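Local coordinates for protein 23S rRNA (guanine(2535)-N(1))-methyltransferase (Streptomyces viridochromogenes, PDB 1O9G) that methylates N1 of guanine-2535 in 23S ribosomal RNA with S-adenosyl-L-methionine as donor, conferring resistance to the orthosomycin antibiotic avilamycin, at residues Phe119-Pro122 and Ser123-Glu126. The protein carries 3 engineered substitutions. Sequence-based numbering, arbitrary orientation.
Sequences FGKP and SYLE
With CG trans to the carbonyl carbon in both Phe-119 and Tyr-124 (chi1 -67° in the tyrosine), each ring lies beside its own backbone N and the two meet, while Lys-121 sends its CG away from its own N (chi1 -175°) and runs beside Ser-123. The aromatic rings lie 5.7 Å apart at their centroids, an oblique pair with planes inclined by 34°; CD2 of Phe-119 comes within 3.7 Å of the Tyr-124 OH. The long, flat tyrosine ring spans two neighbours, since its CE2 also rests 3.6 Å from CB of Lys-121. Lysine suits a surface position like this: its methylene chain packs while the amine reaches water. The small Ser-123 side chain lets those methylenes pass close by, CE of Lys-121 lying 3.1 Å from OG of Ser-123. NZ donates to a water 2.7 Å away that also accepts a hydrogen bond from Ser-123 N, an amide of the first turn with no preceding helical carbonyl to bond. Another such amide, Tyr-124 N, bonds to Lys-121 O at 3.2 Å, coming from above the carbonyl plane. The regular pattern then takes over: Glu-126 N reaches Pro-122 O at 3.1 Å, a nearly straight i to i+4 bond lying in the carbonyl plane. Proline fits the helix start because the amide hydrogen it lacks would have no helical acceptor there, and Gly-120, with positive phi, readily takes up the conformation that ends the preceding helix. Helix 102-119 thus passes through a tight turn into helix 122-140, making a helical hairpin; the contact's centre lies about 28 Å from the chain centre, remote from the Rossmann-like sheet, and Tyr-124 continues across the hairpin onto Arg-112, Gln-115 and Ser-116 of helix 102-119, joining the two helices beside their connection.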
ATOM      1  N   PHE A 119      27.587   7.011 -15.768  1.00 15.62           N
ATOM      2  CA  PHE A 119      26.960   8.208 -16.331  1.00 15.56           C
ATOM      3  C   PHE A 119      27.406   9.537 -15.710  1.00 15.80           C
ATOM      4  O   PHE A 119      27.317  10.558 -16.356  1.00 16.86           O
ATOM      5  CB  PHE A 119      25.426   8.114 -16.246  1.00 15.60           C
ATOM      6  CG  PHE A 119      24.846   6.915 -16.929  1.00 16.89           C
ATOM      7  CD1 PHE A 119      25.105   6.682 -18.279  1.00 19.39           C
ATOM      8  CD2 PHE A 119      24.060   6.009 -16.231  1.00 17.42           C
ATOM      9  CE1 PHE A 119      24.556   5.590 -18.917  1.00 21.19           C
ATOM     10  CE2 PHE A 119      23.520   4.923 -16.868  1.00 20.27           C
ATOM     11  CZ  PHE A 119      23.779   4.709 -18.198  1.00 20.46           C
ATOM     12  N   GLY A 120      27.794   9.522 -14.442  1.00 14.76           N
ATOM     13  CA  GLY A 120      28.292  10.706 -13.771  1.00 15.65           C
ATOM     14  C   GLY A 120      27.242  11.682 -13.282  1.00 14.53           C
ATOM     15  O   GLY A 120      27.582  12.741 -12.776  1.00 15.29           O
ATOM     16  N   LYS A 121      25.966  11.371 -13.412  1.00 14.69           N
ATOM     17  CA  LYS A 121      24.920  12.308 -12.989  1.00 15.59           C
ATOM     18  C   LYS A 121      24.827  12.329 -11.460  1.00 14.08           C
ATOM     19  O   LYS A 121      24.783  11.246 -10.819  1.00 14.40           O
ATOM     20  CB  LYS A 121      23.578  11.889 -13.594  1.00 18.64           C
ATOM     21  CG  LYS A 121      22.394  12.807 -13.376  1.00 25.51           C
ATOM     22  CD  LYS A 121      21.243  12.421 -14.320  1.00 32.71           C
ATOM     23  CE  LYS A 121      19.874  12.924 -13.898  1.00 39.62           C
ATOM     24  NZ  LYS A 121      19.818  14.307 -13.351  1.00 40.40           N
ATOM     25  N   PRO A 122      24.782  13.508 -10.833  1.00 14.46           N
ATOM     26  CA  PRO A 122      24.672  13.562  -9.375  1.00 14.08           C
ATOM     27  C   PRO A 122      23.507  12.783  -8.794  1.00 15.82           C
ATOM     28  O   PRO A 122      23.619  12.227  -7.706  1.00 15.31           O
ATOM     29  CB  PRO A 122      24.492  15.053  -9.082  1.00 15.01           C
ATOM     30  CG  PRO A 122      25.066  15.740 -10.154  1.00 14.14           C
ATOM     31  CD  PRO A 122      24.989  14.854 -11.380  1.00 14.33           C
ATOM     32  N   SER A 123      22.377  12.741  -9.487  1.00 14.28           N
ATOM     33  CA  SER A 123      21.196  12.104  -8.941  1.00 15.38           C
ATOM     34  C   SER A 123      21.418  10.631  -8.608  1.00 14.02           C
ATOM     35  O   SER A 123      20.738  10.113  -7.761  1.00 15.14           O
ATOM     36  CB  SER A 123      20.010  12.204  -9.883  1.00 16.51           C
ATOM     37  OG  SER A 123      20.312  11.644 -11.117  1.00 20.66           O
ATOM     38  N   TYR A 124      22.319   9.940  -9.301  1.00 13.29           N
ATOM     39  CA  TYR A 124      22.528   8.512  -9.044  1.00 12.74           C
ATOM     40  C   TYR A 124      23.156   8.338  -7.657  1.00 13.36           C
ATOM     41  O   TYR A 124      22.848   7.376  -6.946  1.00 14.52           O
ATOM     42  CB  TYR A 124      23.385   7.846 -10.115  1.00 14.29           C
ATOM     43  CG  TYR A 124      22.727   7.766 -11.459  1.00 15.11           C
ATOM     44  CD1 TYR A 124      21.606   6.982 -11.655  1.00 16.75           C
ATOM     45  CD2 TYR A 124      23.211   8.486 -12.515  1.00 16.30           C
ATOM     46  CE1 TYR A 124      21.007   6.904 -12.886  1.00 19.97           C
ATOM     47  CE2 TYR A 124      22.601   8.444 -13.774  1.00 17.30           C
ATOM     48  CZ  TYR A 124      21.500   7.643 -13.937  1.00 18.61           C
ATOM     49  OH  TYR A 124      20.939   7.611 -15.190  1.00 24.57           O
ATOM     50  N   LEU A 125      24.057   9.252  -7.288  1.00 14.09           N
ATOM     51  CA  LEU A 125      24.662   9.200  -5.957  1.00 15.62           C
ATOM     52  C   LEU A 125      23.708   9.675  -4.856  1.00 17.21           C
ATOM     53  O   LEU A 125      23.785   9.176  -3.744  1.00 17.98           O
ATOM     54  CB  LEU A 125      25.963  10.003  -5.911  1.00 16.74           C
ATOM     55  CG  LEU A 125      27.167   9.352  -6.554  1.00 18.73           C
ATOM     56  CD1 LEU A 125      28.378  10.266  -6.388  1.00 22.34           C
ATOM     57  CD2 LEU A 125      27.464   7.940  -5.986  1.00 23.62           C
ATOM     58  N   GLU A 126      22.819  10.604  -5.167  1.00 16.51           N
ATOM     59  CA  GLU A 126      21.724  11.001  -4.276  1.00 18.11           C
ATOM     60  C   GLU A 126      20.863   9.754  -3.995  1.00 17.51           C
ATOM     61  O   GLU A 126      20.499   9.494  -2.844  1.00 19.31           O
ATOM     62  CB  GLU A 126      20.879  12.136  -4.876  1.00 19.18           C
ATOM     63  CG  GLU A 126      21.544  13.523  -4.885  1.00 22.06           C
ATOM     64  CD  GLU A 126      20.682  14.624  -5.529  1.00 24.54           C
ATOM     65  OE1 GLU A 126      20.428  14.584  -6.757  1.00 27.23           O
ATOM     66  OE2 GLU A 126      20.255  15.543  -4.821  1.00 31.13           O
TER
HETATM   67  O   HOH W   1      21.506  14.961 -11.403  1.00 19.39           O